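Local coordinates for periplasmic binding protein component of an ABC type zinc uptake transporter (Synechocystis sp., PDB 1PQ4) that probably captures zinc ions in the periplasm and delivers them to an ABC-type transporter for uptake into the cell, at residues P36-P41 with F62-W66. Residues are numbered along the deposited sequence; the frame is centred on the assembly and turned at random.
Sequences PHTYEP and FEQPW. With ZN (zinc ion), chain C.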
ATOM      1  N   PRO A  36       3.931  -9.074   2.075  1.00 25.11           N
ATOM      2  CA  PRO A  36       3.675  -8.700   3.465  1.00 23.84           C
ATOM      3  C   PRO A  36       2.647  -9.581   4.150  1.00 22.39           C
ATOM      4  O   PRO A  36       2.684  -9.761   5.360  1.00 23.05           O
ATOM      5  CB  PRO A  36       3.200  -7.237   3.357  1.00 22.43           C
ATOM      6  CG  PRO A  36       2.486  -7.216   2.051  1.00 20.58           C
ATOM      7  CD  PRO A  36       3.351  -8.075   1.146  1.00 22.79           C
ATOM      8  N   HIS A  37       1.728 -10.131   3.371  1.00 18.07           N
ATOM      9  CA  HIS A  37       0.704 -10.989   3.932  1.00 21.73           C
ATOM     10  C   HIS A  37       1.177 -12.333   4.513  1.00 23.58           C
ATOM     11  O   HIS A  37       0.448 -12.965   5.258  1.00 25.17           O
ATOM     12  CB  HIS A  37      -0.360 -11.249   2.879  1.00 21.92           C
ATOM     13  CG  HIS A  37      -0.922  -9.994   2.279  1.00 22.27           C
ATOM     14  ND1 HIS A  37      -1.839  -9.203   2.932  1.00 19.40           N
ATOM     15  CD2 HIS A  37      -0.691  -9.399   1.083  1.00 20.18           C
ATOM     16  CE1 HIS A  37      -2.156  -8.172   2.162  1.00 25.88           C
ATOM     17  NE2 HIS A  37      -1.473  -8.269   1.033  1.00 19.53           N
ATOM     18  N   THR A  38       2.357 -12.788   4.143  1.00 24.19           N
ATOM     19  CA  THR A  38       2.852 -14.046   4.667  1.00 25.58           C
ATOM     20  C   THR A  38       4.201 -13.825   5.345  1.00 29.06           C
ATOM     21  O   THR A  38       4.886 -14.777   5.691  1.00 27.65           O
ATOM     22  CB  THR A  38       3.036 -15.105   3.549  1.00 26.27           C
ATOM     23  OG1 THR A  38       3.979 -14.633   2.580  1.00 26.45           O
ATOM     24  CG2 THR A  38       1.718 -15.408   2.876  1.00 24.71           C
ATOM     25  N   TYR A  39       4.587 -12.566   5.539  1.00 26.76           N
ATOM     26  CA  TYR A  39       5.862 -12.281   6.180  1.00 22.86           C
ATOM     27  C   TYR A  39       5.875 -12.634   7.668  1.00 24.10           C
ATOM     28  O   TYR A  39       4.892 -12.440   8.384  1.00 23.70           O
ATOM     29  CB  TYR A  39       6.204 -10.798   6.076  1.00 25.17           C
ATOM     30  CG  TYR A  39       7.602 -10.487   6.545  1.00 19.85           C
ATOM     31  CD1 TYR A  39       8.700 -10.923   5.813  1.00 22.64           C
ATOM     32  CD2 TYR A  39       7.826  -9.787   7.719  1.00 24.35           C
ATOM     33  CE1 TYR A  39       9.995 -10.667   6.242  1.00 24.29           C
ATOM     34  CE2 TYR A  39       9.121  -9.528   8.163  1.00 19.55           C
ATOM     35  CZ  TYR A  39      10.193  -9.969   7.414  1.00 24.20           C
ATOM     36  OH  TYR A  39      11.472  -9.712   7.825  1.00 22.81           O
ATOM     37  N   GLU A  40       6.997 -13.155   8.135  1.00 25.31           N
ATOM     38  CA  GLU A  40       7.113 -13.423   9.556  1.00 31.49           C
ATOM     39  C   GLU A  40       8.390 -12.707   9.994  1.00 28.86           C
ATOM     40  O   GLU A  40       9.461 -12.912   9.421  1.00 29.45           O
ATOM     41  CB  GLU A  40       7.177 -14.919   9.868  1.00 35.34           C
ATOM     42  CG  GLU A  40       6.709 -15.155  11.310  1.00 51.84           C
ATOM     43  CD  GLU A  40       6.525 -16.615  11.682  1.00 62.32           C
ATOM     44  OE1 GLU A  40       7.518 -17.386  11.608  1.00 64.05           O
ATOM     45  OE2 GLU A  40       5.381 -16.983  12.060  1.00 66.30           O
ATOM     46  N   PRO A  41       8.288 -11.829  10.999  1.00 24.47           N
ATOM     47  CA  PRO A  41       9.497 -11.124  11.424  1.00 27.46           C
ATOM     48  C   PRO A  41      10.653 -12.024  11.862  1.00 30.28           C
ATOM     49  O   PRO A  41      10.454 -13.059  12.476  1.00 25.27           O
ATOM     50  CB  PRO A  41       9.013 -10.169  12.531  1.00 28.87           C
ATOM     51  CG  PRO A  41       7.623 -10.517  12.808  1.00 33.14           C
ATOM     52  CD  PRO A  41       7.074 -11.289  11.619  1.00 29.94           C
ATOM     53  N   PHE A  62      -3.962  -5.859   9.252  1.00 17.48           N
ATOM     54  CA  PHE A  62      -2.736  -6.135   8.466  1.00 17.96           C
ATOM     55  C   PHE A  62      -1.626  -6.836   9.271  1.00 19.26           C
ATOM     56  O   PHE A  62      -0.961  -7.740   8.775  1.00 22.18           O
ATOM     57  CB  PHE A  62      -2.185  -4.825   7.921  1.00 15.14           C
ATOM     58  CG  PHE A  62      -1.063  -5.009   6.952  1.00 15.93           C
ATOM     59  CD1 PHE A  62      -1.312  -5.552   5.698  1.00 19.21           C
ATOM     60  CD2 PHE A  62       0.201  -4.561   7.246  1.00 21.00           C
ATOM     61  CE1 PHE A  62      -0.302  -5.622   4.721  1.00 24.18           C
ATOM     62  CE2 PHE A  62       1.231  -4.631   6.278  1.00 25.41           C
ATOM     63  CZ  PHE A  62       0.968  -5.152   5.016  1.00 22.24           C
ATOM     64  N   GLU A  63      -1.421  -6.389  10.501  1.00 16.84           N
ATOM     65  CA  GLU A  63      -0.375  -6.902  11.386  1.00 19.44           C
ATOM     66  C   GLU A  63      -0.829  -8.003  12.364  1.00 25.56           C
ATOM     67  O   GLU A  63      -0.032  -8.461  13.191  1.00 27.21           O
ATOM     68  CB  GLU A  63       0.194  -5.757  12.220  1.00 16.51           C
ATOM     69  CG  GLU A  63       1.054  -4.713  11.450  1.00 15.92           C
ATOM     70  CD  GLU A  63       0.268  -3.534  10.917  1.00 15.88           C
ATOM     71  OE1 GLU A  63      -0.955  -3.455  11.164  1.00 15.16           O
ATOM     72  OE2 GLU A  63       0.884  -2.658  10.254  1.00 15.92           O
ATOM     73  N   GLN A  64      -2.094  -8.406  12.273  1.00 27.18           N
ATOM     74  CA  GLN A  64      -2.675  -9.414  13.184  1.00 31.80           C
ATOM     75  C   GLN A  64      -1.723 -10.584  13.484  1.00 30.20           C
ATOM     76  O   GLN A  64      -1.562 -10.976  14.632  1.00 30.33           O
ATOM     77  CB  GLN A  64      -4.025  -9.964  12.612  1.00 29.78           C
ATOM     78  N   PRO A  65      -1.080 -11.141  12.453  1.00 29.54           N
ATOM     79  CA  PRO A  65      -0.146 -12.266  12.611  1.00 34.15           C
ATOM     80  C   PRO A  65       1.095 -12.021  13.498  1.00 33.75           C
ATOM     81  O   PRO A  65       1.638 -12.949  14.075  1.00 35.38           O
ATOM     82  CB  PRO A  65       0.284 -12.562  11.178  1.00 32.66           C
ATOM     83  CG  PRO A  65      -0.817 -11.989  10.346  1.00 37.16           C
ATOM     84  CD  PRO A  65      -1.176 -10.744  11.042  1.00 30.51           C
ATOM     85  N   TRP A  66       1.547 -10.783  13.583  1.00 29.15           N
ATOM     86  CA  TRP A  66       2.752 -10.468  14.334  1.00 27.67           C
ATOM     87  C   TRP A  66       2.452  -9.681  15.568  1.00 26.59           C
ATOM     88  O   TRP A  66       3.373  -9.403  16.347  1.00 25.81           O
ATOM     89  CB  TRP A  66       3.699  -9.564  13.523  1.00 33.28           C
ATOM     90  CG  TRP A  66       3.690  -9.769  12.076  1.00 32.55           C
ATOM     91  CD1 TRP A  66       3.722 -10.970  11.416  1.00 39.03           C
ATOM     92  CD2 TRP A  66       3.649  -8.751  11.067  1.00 31.65           C
ATOM     93  NE1 TRP A  66       3.699 -10.756  10.055  1.00 37.70           N
ATOM     94  CE2 TRP A  66       3.657  -9.406   9.814  1.00 34.50           C
ATOM     95  CE3 TRP A  66       3.613  -7.347  11.100  1.00 27.62           C
ATOM     96  CZ2 TRP A  66       3.631  -8.706   8.597  1.00 34.40           C
ATOM     97  CZ3 TRP A  66       3.590  -6.651   9.890  1.00 27.71           C
ATOM     98  CH2 TRP A  66       3.601  -7.335   8.655  1.00 28.43           C
TER
HETATM   99 ZN    ZN C1002      -1.457  -7.080  -0.496  1.00 16.54          ZN
HETATM  100  O   HOH W   1       0.370  -5.758  -0.830  1.00  6.20           O
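W66 turns its CG anti to the carbonyl carbon, short of a relaxed staggered value, and F62 swings its CG anti to the backbone N (chi1 -172°), which carries both rings up to the loop 36-41. The indole NE1 donates a bent hydrogen bond to Y39 O, 2.7 Å long with 140° at the hydrogen, the donor tilted from the carbonyl plane. P41 CD sits over one face of the same indole, 3.7 Å from the centroid of its five-membered ring, a CH-pi contact. P36 O meets the indole edge at CZ2. Nearer the metal, F62 presents its edge to the face of H37 in an offset edge-to-face pair with planes at 81°, while its CZ packs on P36 CB at 3.5 Å. H37 NE2 binds the zinc ion at 1.9 Å; H133, H197 and a water are its other ligands. With an alanine in place of the W66 indole, Y39 O would probably lose its NE1 donor and P41 CD the ring face it packs on. One polar bond set among apolar contacts thus joins the loops following strands 24-28 and 54-57, and F62, itself edge-to-face with W135, brings an apolar ring edge up to the zinc-binding histidine and may limit its movement.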